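Local coordinates for type II restriction enzyme AgeI (Thalassobius gelatinovorus, PDB 5DWA), which recognises the double-stranded DNA sequence 5'-ACCGGT-3' and cleaves it after the A, leaving fragments with terminal 5'-phosphates, at residues A[219-223]-A[224-228]; A[174-177]-A[178-181]; A[180-183]-A[184-188]. All coordinates share one frame; numbering follows the deposited sequence. Where two conformers were deposited one is given.

Overall arrangement
The three contacts lie in one PD-(D/E)XK nuclease core. Contact 2 comes first along the chain, where the loop after strand 159-168 enters helix 178-187. Contact 3 continues the same helix to its C-terminal end, sharing Pro180 and Ala181 with contact 2, their centres about 10 Å apart. Contact 1 follows after strand 191-196, at the start of helix 223-230, its centre about 15 Å from that of contact 2 and about 20 Å from that of contact 3. Tyr227 and Lys224 of contact 1 pack on Val175 of contact 2, so the two DNA-touching loop-helix junctions pack side by side, while contacts 2 and 3 both reach the second subunit.

Contact 1 of 3, residues A[219-223]-A[224-228]; sequences DRPSD and KRNYI. With nucleotides of chain D.
With OG set between its backbone N and carbonyl carbon (chi1 68°), Ser222 turns its hydroxyl back to Arg225, whose N gives Ser222 OG a weak capping bond of 3.4 Å; the same OG is hydrogen-bonded to Glu214 O. Asp223 takes the like torsion (chi1 62°), and Lys224, bent at its third and fourth torsions, curls round to meet it. Lys224 NZ reaches Asp223 OD1 on its syn side at 2.9 Å, a salt bridge, and gives a hydrogen bond to OP2 of DG3 of chain D at 3.1 Å. Glu173 supplies NZ with a second carboxylate. OP1 of the same phosphate receives Asp223 N at 3.0 Å, nearly straight at 165°. Asp223 O accepts from Tyr227 N and lies 3.3 Å above the plane of the Tyr227 ring, over its centre, while the Tyr227 hydroxyl bonds to Glu173. Nearby, Pro221 CB lies against Asn226 OD1 at 3.5 Å, and Asn226 N closes the first helical turn on Ser222 O. The phosphate thus meets both a backbone N-H of the first turn and a lysine amine, as is typical of phosphate binding at a helix N-terminus, here with Ser222 as the N-cap.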
loop_
_atom_site.group_PDB
_atom_site.type_symbol
_atom_site.label_atom_id
_atom_site.label_comp_id
_atom_site.label_asym_id
_atom_site.label_seq_id
_atom_site.Cartn_x
_atom_site.Cartn_y
_atom_site.Cartn_z
ATOM N N ASP A 219 22.605 9.345 11.737
ATOM C CA ASP A 219 23.460 8.339 12.361
ATOM C C ASP A 219 22.778 6.980 12.408
ATOM O O ASP A 219 23.437 5.942 12.417
ATOM C CB ASP A 219 23.855 8.766 13.776
ATOM C CG ASP A 219 24.713 10.015 13.791
ATOM O OD1 ASP A 219 25.393 10.290 12.781
ATOM O OD2 ASP A 219 24.710 10.722 14.821
ATOM N N ARG A 220 21.451 6.985 12.435
ATOM C CA ARG A 220 20.702 5.742 12.542
ATOM C C ARG A 220 19.526 5.753 11.570
ATOM O O ARG A 220 18.371 5.878 11.975
ATOM C CB ARG A 220 20.224 5.543 13.980
ATOM C CG ARG A 220 19.910 4.118 14.340
ATOM C CD ARG A 220 19.777 3.968 15.844
ATOM N NE ARG A 220 19.230 2.665 16.197
ATOM C CZ ARG A 220 18.920 2.298 17.436
ATOM N NH1 ARG A 220 19.104 3.143 18.440
ATOM N NH2 ARG A 220 18.424 1.091 17.662
ATOM N N PRO A 221 19.821 5.623 10.272
ATOM C CA PRO A 221 18.774 5.847 9.270
ATOM C C PRO A 221 17.785 4.700 9.153
ATOM O O PRO A 221 18.113 3.546 9.414
ATOM C CB PRO A 221 19.569 6.005 7.971
ATOM C CG PRO A 221 20.802 5.194 8.202
ATOM C CD PRO A 221 21.136 5.374 9.656
ATOM N N SER A 222 16.556 5.036 8.775
ATOM C CA SER A 222 15.604 4.029 8.344
ATOM C C SER A 222 15.852 3.785 6.866
ATOM O O SER A 222 16.608 4.530 6.236
ATOM C CB SER A 222 14.177 4.496 8.573
ATOM O OG SER A 222 13.894 5.582 7.704
ATOM N N ASP A 223 15.222 2.767 6.295
ATOM C CA ASP A 223 15.447 2.497 4.881
ATOM C C ASP A 223 14.925 3.656 4.036
ATOM O O ASP A 223 15.450 3.933 2.962
ATOM C CB ASP A 223 14.810 1.170 4.466
ATOM C CG ASP A 223 13.311 1.154 4.636
ATOM O OD1 ASP A 223 12.762 2.057 5.299
ATOM O OD2 ASP A 223 12.689 0.212 4.110
ATOM N N LYS A 224 13.917 4.352 4.549
ATOM C CA LYS A 224 13.366 5.507 3.860
ATOM C C LYS A 224 14.357 6.661 3.788
ATOM O O LYS A 224 14.445 7.337 2.765
ATOM C CB LYS A 224 12.072 5.945 4.537
ATOM C CG LYS A 224 10.899 5.059 4.169
ATOM C CD LYS A 224 9.900 4.981 5.271
ATOM C CE LYS A 224 10.384 4.062 6.361
ATOM N NZ LYS A 224 10.035 2.645 6.090
ATOM N N ARG A 225 15.110 6.895 4.859
ATOM C CA ARG A 225 16.111 7.952 4.817
ATOM C C ARG A 225 17.206 7.583 3.819
ATOM O O ARG A 225 17.750 8.448 3.134
ATOM C CB ARG A 225 16.719 8.214 6.194
ATOM C CG ARG A 225 17.735 9.351 6.187
ATOM C CD ARG A 225 18.234 9.688 7.580
ATOM N NE ARG A 225 17.178 10.243 8.417
ATOM C CZ ARG A 225 16.943 11.543 8.564
ATOM N NH1 ARG A 225 17.687 12.438 7.920
ATOM N NH2 ARG A 225 15.955 11.949 9.346
ATOM N N ASN A 226 17.507 6.291 3.731
ATOM C CA ASN A 226 18.489 5.803 2.768
ATOM C C ASN A 226 18.039 6.040 1.323
ATOM O O ASN A 226 18.864 6.326 0.465
ATOM C CB ASN A 226 18.775 4.309 2.994
ATOM C CG ASN A 226 19.578 4.045 4.261
ATOM O OD1 ASN A 226 20.337 4.900 4.718
ATOM N ND2 ASN A 226 19.420 2.853 4.825
ATOM N N TYR A 227 16.737 5.926 1.060
ATOM C CA TYR A 227 16.201 6.215 -0.274
ATOM C C TYR A 227 16.591 7.621 -0.715
ATOM O O TYR A 227 16.966 7.852 -1.867
ATOM C CB TYR A 227 14.668 6.103 -0.305
ATOM C CG TYR A 227 14.074 4.739 -0.012
ATOM C CD1 TYR A 227 14.773 3.568 -0.271
ATOM C CD2 TYR A 227 12.792 4.632 0.519
ATOM C CE1 TYR A 227 14.214 2.327 -0.002
ATOM C CE2 TYR A 227 12.228 3.399 0.793
ATOM C CZ TYR A 227 12.942 2.250 0.530
ATOM O OH TYR A 227 12.382 1.020 0.802
ATOM N N ILE A 228 16.475 8.562 0.218
ATOM C CA ILE A 228 16.712 9.969 -0.050
ATOM C C ILE A 228 18.186 10.353 0.006
ATOM O O ILE A 228 18.754 10.844 -0.977
ATOM C CB ILE A 228 15.935 10.841 0.952
ATOM C CG1 ILE A 228 14.433 10.581 0.815
ATOM C CG2 ILE A 228 16.246 12.317 0.750
ATOM C CD1 ILE A 228 13.638 10.858 2.088
ATOM P P DG D 3 12.393 0.578 8.486
ATOM O OP1 DG D 3 13.797 0.827 8.081
ATOM O OP2 DG D 3 11.454 1.705 8.630
ATOM O "O5'" DG D 3 11.744 -0.495 7.489
ATOM C "C5'" DG D 3 12.403 -1.734 7.290
ATOM C "C4'" DG D 3 11.425 -2.887 7.104
ATOM O "O4'" DG D 3 10.618 -3.083 8.299
ATOM C "C3'" DG D 3 10.437 -2.755 5.954
ATOM O "O3'" DG D 3 10.224 -4.068 5.418
ATOM C "C2'" DG D 3 9.184 -2.221 6.659
ATOM C "C1'" DG D 3 9.241 -3.010 7.961
ATOM N N9 DG D 3 8.551 -2.395 9.096
ATOM C C8 DG D 3 8.685 -1.106 9.551
ATOM N N7 DG D 3 7.980 -0.859 10.625
ATOM C C5 DG D 3 7.370 -2.076 10.921
ATOM C C6 DG D 3 6.498 -2.435 11.983
ATOM O O6 DG D 3 6.077 -1.730 12.900
ATOM N N1 DG D 3 6.109 -3.764 11.905
ATOM C C2 DG D 3 6.515 -4.645 10.938
ATOM N N2 DG D 3 6.031 -5.891 11.032
ATOM N N3 DG D 3 7.333 -4.324 9.940
ATOM C C4 DG D 3 7.724 -3.033 10.003
#

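Contact 2 of 3, residues A[174-177]-A[178-181]; sequences RVSD and DIPA. With nucleotides of chain C.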
loop_
_atom_site.group_PDB
_atom_site.type_symbol
_atom_site.label_atom_id
_atom_site.label_comp_id
_atom_site.label_asym_id
_atom_site.label_seq_id
_atom_site.Cartn_x
_atom_site.Cartn_y
_atom_site.Cartn_z
ATOM N N ARG A 174 5.057 2.551 1.551
ATOM C CA ARG A 174 4.298 3.061 0.423
ATOM C C ARG A 174 5.083 4.117 -0.349
ATOM O O ARG A 174 4.815 4.354 -1.522
ATOM C CB ARG A 174 2.964 3.616 0.912
ATOM C CG ARG A 174 1.960 2.522 1.218
ATOM C CD ARG A 174 0.693 3.077 1.821
ATOM N NE ARG A 174 0.862 3.404 3.230
ATOM C CZ ARG A 174 1.127 4.616 3.700
ATOM N NH1 ARG A 174 1.212 5.660 2.877
ATOM N NH2 ARG A 174 1.283 4.795 5.005
ATOM N N VAL A 175 6.084 4.718 0.283
ATOM C CA VAL A 175 6.895 5.705 -0.409
ATOM C C VAL A 175 7.715 5.023 -1.516
ATOM O O VAL A 175 8.120 5.662 -2.490
ATOM C CB VAL A 175 7.802 6.484 0.579
ATOM C CG1 VAL A 175 8.814 5.554 1.237
ATOM C CG2 VAL A 175 8.511 7.641 -0.135
ATOM N N SER A 176 7.944 3.719 -1.375
ATOM C CA SER A 176 8.624 2.962 -2.420
ATOM C C SER A 176 7.826 2.975 -3.724
ATOM O O SER A 176 8.404 2.854 -4.808
ATOM C CB SER A 176 8.878 1.524 -1.963
ATOM O OG SER A 176 9.627 1.504 -0.762
ATOM N N ASP A 177 6.508 3.143 -3.614
ATOM C CA ASP A 177 5.632 3.265 -4.788
ATOM C C ASP A 177 6.027 4.465 -5.640
ATOM O O ASP A 177 5.838 4.463 -6.857
ATOM C CB ASP A 177 4.151 3.431 -4.400
ATOM C CG ASP A 177 3.595 2.258 -3.621
ATOM O OD1 ASP A 177 4.322 1.269 -3.394
ATOM O OD2 ASP A 177 2.406 2.333 -3.234
ATOM N N ASP A 178 6.541 5.502 -4.984
ATOM C CA ASP A 178 6.896 6.751 -5.660
ATOM C C ASP A 178 8.270 6.731 -6.294
ATOM O O ASP A 178 8.565 7.554 -7.143
ATOM C CB ASP A 178 6.855 7.920 -4.679
ATOM C CG ASP A 178 5.470 8.181 -4.142
ATOM O OD1 ASP A 178 4.762 9.028 -4.736
ATOM O OD2 ASP A 178 5.102 7.540 -3.134
ATOM N N ILE A 179 9.128 5.810 -5.875
ATOM C CA ILE A 179 10.517 5.860 -6.318
ATOM C C ILE A 179 10.689 5.672 -7.836
ATOM O O ILE A 179 11.403 6.446 -8.464
ATOM C CB ILE A 179 11.368 4.827 -5.552
ATOM C CG1 ILE A 179 11.511 5.270 -4.099
ATOM C CG2 ILE A 179 12.737 4.672 -6.187
ATOM C CD1 ILE A 179 12.146 4.213 -3.201
ATOM N N PRO A 180 10.013 4.679 -8.445
ATOM C CA PRO A 180 10.228 4.593 -9.898
ATOM C C PRO A 180 9.724 5.830 -10.646
ATOM O O PRO A 180 10.421 6.309 -11.530
ATOM C CB PRO A 180 9.438 3.339 -10.294
ATOM C CG PRO A 180 9.409 2.510 -9.040
ATOM C CD PRO A 180 9.257 3.517 -7.938
ATOM N N ALA A 181 8.555 6.349 -10.282
ATOM C CA ALA A 181 8.061 7.582 -10.893
ATOM C C ALA A 181 9.059 8.714 -10.696
ATOM O O ALA A 181 9.341 9.475 -11.616
ATOM C CB ALA A 181 6.707 7.968 -10.311
ATOM P P DC C 6 -1.676 8.082 1.375
ATOM O OP1 DC C 6 -1.242 9.427 1.715
ATOM O OP2 DC C 6 -0.778 7.088 0.762
ATOM O "O5'" DC C 6 -2.242 7.444 2.725
ATOM C "C5'" DC C 6 -3.237 8.118 3.435
ATOM C "C4'" DC C 6 -3.706 7.249 4.577
ATOM O "O4'" DC C 6 -4.201 5.994 4.066
ATOM C "C3'" DC C 6 -2.652 6.906 5.615
ATOM O "O3'" DC C 6 -3.261 6.959 6.872
ATOM C "C2'" DC C 6 -2.245 5.470 5.253
ATOM C "C1'" DC C 6 -3.539 4.906 4.686
ATOM N N1 DC C 6 -3.345 3.886 3.638
ATOM C C2 DC C 6 -3.924 2.618 3.760
ATOM O O2 DC C 6 -4.557 2.326 4.781
ATOM N N3 DC C 6 -3.751 1.725 2.755
ATOM C C4 DC C 6 -3.073 2.070 1.665
ATOM N N4 DC C 6 -2.924 1.154 0.706
ATOM C C5 DC C 6 -2.510 3.364 1.511
ATOM C C6 DC C 6 -2.672 4.233 2.504
ATOM P P DG C 7 -2.445 7.393 8.181
ATOM O OP1 DG C 7 -3.188 8.515 8.793
ATOM O OP2 DG C 7 -1.007 7.521 7.904
ATOM O "O5'" DG C 7 -2.604 6.127 9.139
ATOM C "C5'" DG C 7 -3.876 5.642 9.494
ATOM C "C4'" DG C 7 -3.721 4.319 10.228
ATOM O "O4'" DG C 7 -3.398 3.271 9.280
ATOM C "C3'" DG C 7 -2.597 4.292 11.253
ATOM O "O3'" DG C 7 -2.970 3.434 12.292
ATOM C "C2'" DG C 7 -1.422 3.716 10.453
ATOM C "C1'" DG C 7 -2.132 2.690 9.590
ATOM N N9 DG C 7 -1.490 2.439 8.316
ATOM C C8 DG C 7 -0.442 3.130 7.750
ATOM N N7 DG C 7 -0.141 2.708 6.554
ATOM C C5 DG C 7 -1.066 1.706 6.301
ATOM C C6 DG C 7 -1.242 0.888 5.163
ATOM O O6 DG C 7 -0.600 0.900 4.103
ATOM N N1 DG C 7 -2.297 0.004 5.320
ATOM C C2 DG C 7 -3.088 -0.087 6.438
ATOM N N2 DG C 7 -4.063 -0.998 6.402
ATOM N N3 DG C 7 -2.932 0.668 7.511
ATOM C C4 DG C 7 -1.909 1.539 7.373
HETATM O O HOH W 1 6.278 4.579 -9.484
#
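Arg174 bonds to a DNA base: its NH2 donates to N7 of DG7 of chain C at 3.0 Å, while NE gives O6 of the same guanine a weak bond, bent to 134°. N7 lies at the edge of the guanidinium, near its plane, and C2' of DC6 of chain C sits over one face, 3.6 Å above it. The bend at the third torsion (chi3 -78°) turns the guanidinium off the line of the chain, and CD packs on C5 of the DC6 base at 3.2 Å. NH2 has a second partner in Ser170 OG, which helps fix the rotation of the group. A leucine here would probably leave the N7 and O6 acceptors of this guanine without their donors and deprive Ser170 OG of its arginine partner. Behind the arginine the backbone winds into helix 178-187: Asp178 N bonds to Val175 O at 3.0 Å and Ile179 N to Ser176 O at 3.2 Å, both spanning three residues. Pro180, which has no N-H, lays CD against Ser176 O at 3.3 Å, and a water bridges Asp177 O to Ala181 N. Ile179 CD1 rests on Ser176 CA. Farther out, the Asp178 carboxylate is held by His166 and by a salt bridge to Lys168, and Asp177 comes close to Asp177 of the second subunit, a pair of like charges. Bonds to N7 and O6, the major-groove acceptors of guanine, are of the kind that identify this base, consistent with a part in recognition, though this complex is pre-specific.

Contact 3 of 3, residues A[180-183]-A[184-188]; sequences PASR and IMMGE
Four successive bonds from the N-H of residue i+4 to the carbonyl of residue i, from Ile184 N to Pro180 O through Gly187 N to Arg183 O, make this regular alpha-helix, with Met185 N to Ala181 O at 2.9 Å and 167°. The side chains of the later turn lean back over the carbonyls of the earlier one. Ile184 CG1 lies 3.3 Å from Pro180 O, and its CD1 runs on over the same oxygen. Met185 CG and Met186 CG repeat this one and two residues further on, each 3.2 Å from a carbonyl oxygen, of Ala181 and Ser182 respectively. Both methionines place CG beside their backbone N (chi1 -67° and -61°), which sets the methylene against the preceding turn before the chain bends away at the third torsion. Met186 SD passes Ser182 OG at 3.9 Å, a packing contact; the hydroxyl itself bonds to Ser192 and to Asp233 O. Arg183 extends outward to a salt bridge with Asp233. Glu188 leaves the helix and pairs with Arg135. In the beta-alpha-beta unit the helix joins strand 159-168 to strand 191-196: Ala181, Ser182 and Met185 pack on His166 of the first, Met185 and Met186 on Ser192 of the second, while Pro180 and Arg183 meet Val136 of the second subunit.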
loop_
_atom_site.group_PDB
_atom_site.type_symbol
_atom_site.label_atom_id
_atom_site.label_comp_id
_atom_site.label_asym_id
_atom_site.label_seq_id
_atom_site.Cartn_x
_atom_site.Cartn_y
_atom_site.Cartn_z
ATOM N N PRO A 180 10.013 4.679 -8.445
ATOM C CA PRO A 180 10.228 4.593 -9.898
ATOM C C PRO A 180 9.724 5.830 -10.646
ATOM O O PRO A 180 10.421 6.309 -11.530
ATOM C CB PRO A 180 9.438 3.339 -10.294
ATOM C CG PRO A 180 9.409 2.510 -9.040
ATOM C CD PRO A 180 9.257 3.517 -7.938
ATOM N N ALA A 181 8.555 6.349 -10.282
ATOM C CA ALA A 181 8.061 7.582 -10.893
ATOM C C ALA A 181 9.059 8.714 -10.696
ATOM O O ALA A 181 9.341 9.475 -11.616
ATOM C CB ALA A 181 6.707 7.968 -10.311
ATOM N N SER A 182 9.597 8.817 -9.488
ATOM C CA SER A 182 10.498 9.906 -9.160
ATOM C C SER A 182 11.780 9.835 -9.978
ATOM O O SER A 182 12.255 10.850 -10.484
ATOM C CB SER A 182 10.822 9.897 -7.667
ATOM O OG SER A 182 11.612 11.020 -7.329
ATOM N N ARG A 183 12.341 8.640 -10.100
ATOM C CA ARG A 183 13.552 8.472 -10.885
ATOM C C ARG A 183 13.313 8.835 -12.344
ATOM O O ARG A 183 14.161 9.448 -12.990
ATOM C CB ARG A 183 14.060 7.037 -10.779
ATOM C CG ARG A 183 14.648 6.698 -9.435
ATOM C CD ARG A 183 15.135 5.261 -9.417
ATOM N NE ARG A 183 15.643 4.881 -8.105
ATOM C CZ ARG A 183 15.992 3.643 -7.774
ATOM N NH1 ARG A 183 15.891 2.664 -8.665
ATOM N NH2 ARG A 183 16.445 3.385 -6.558
ATOM N N ILE A 184 12.145 8.458 -12.858
ATOM C CA ILE A 184 11.791 8.776 -14.238
ATOM C C ILE A 184 11.692 10.290 -14.420
ATOM O O ILE A 184 12.242 10.853 -15.369
ATOM C CB ILE A 184 10.468 8.093 -14.636
ATOM C CG1 ILE A 184 10.690 6.586 -14.799
ATOM C CG2 ILE A 184 9.908 8.683 -15.922
ATOM C CD1 ILE A 184 9.409 5.759 -14.783
ATOM N N MET A 185 10.998 10.954 -13.499
ATOM C CA MET A 185 10.885 12.403 -13.545
ATOM C C MET A 185 12.238 13.115 -13.505
ATOM O O MET A 185 12.489 14.018 -14.299
ATOM C CB MET A 185 10.012 12.895 -12.392
ATOM C CG MET A 185 8.569 12.462 -12.511
ATOM S SD MET A 185 7.610 12.765 -11.010
ATOM C CE MET A 185 7.740 14.549 -10.920
ATOM N N MET A 186 13.103 12.719 -12.578
ATOM C CA MET A 186 14.400 13.367 -12.432
ATOM C C MET A 186 15.243 13.118 -13.678
ATOM O O MET A 186 15.992 13.992 -14.109
ATOM C CB MET A 186 15.112 12.866 -11.165
ATOM C CG MET A 186 14.345 13.168 -9.872
ATOM S SD MET A 186 15.094 12.501 -8.377
ATOM C CE MET A 186 16.488 13.605 -8.196
ATOM N N GLY A 187 15.088 11.932 -14.264
ATOM C CA GLY A 187 15.778 11.597 -15.501
ATOM C C GLY A 187 15.356 12.478 -16.664
ATOM O O GLY A 187 16.127 12.688 -17.603
ATOM N N GLU A 188 14.131 12.989 -16.613
ATOM C CA GLU A 188 13.629 13.883 -17.653
ATOM C C GLU A 188 13.786 15.344 -17.257
ATOM O O GLU A 188 13.120 16.224 -17.806
ATOM C CB GLU A 188 12.161 13.572 -17.969
ATOM C CG GLU A 188 11.921 12.152 -18.474
ATOM C CD GLU A 188 12.707 11.824 -19.737
ATOM O OE1 GLU A 188 13.019 12.747 -20.517
ATOM O OE2 GLU A 188 13.013 10.632 -19.953
#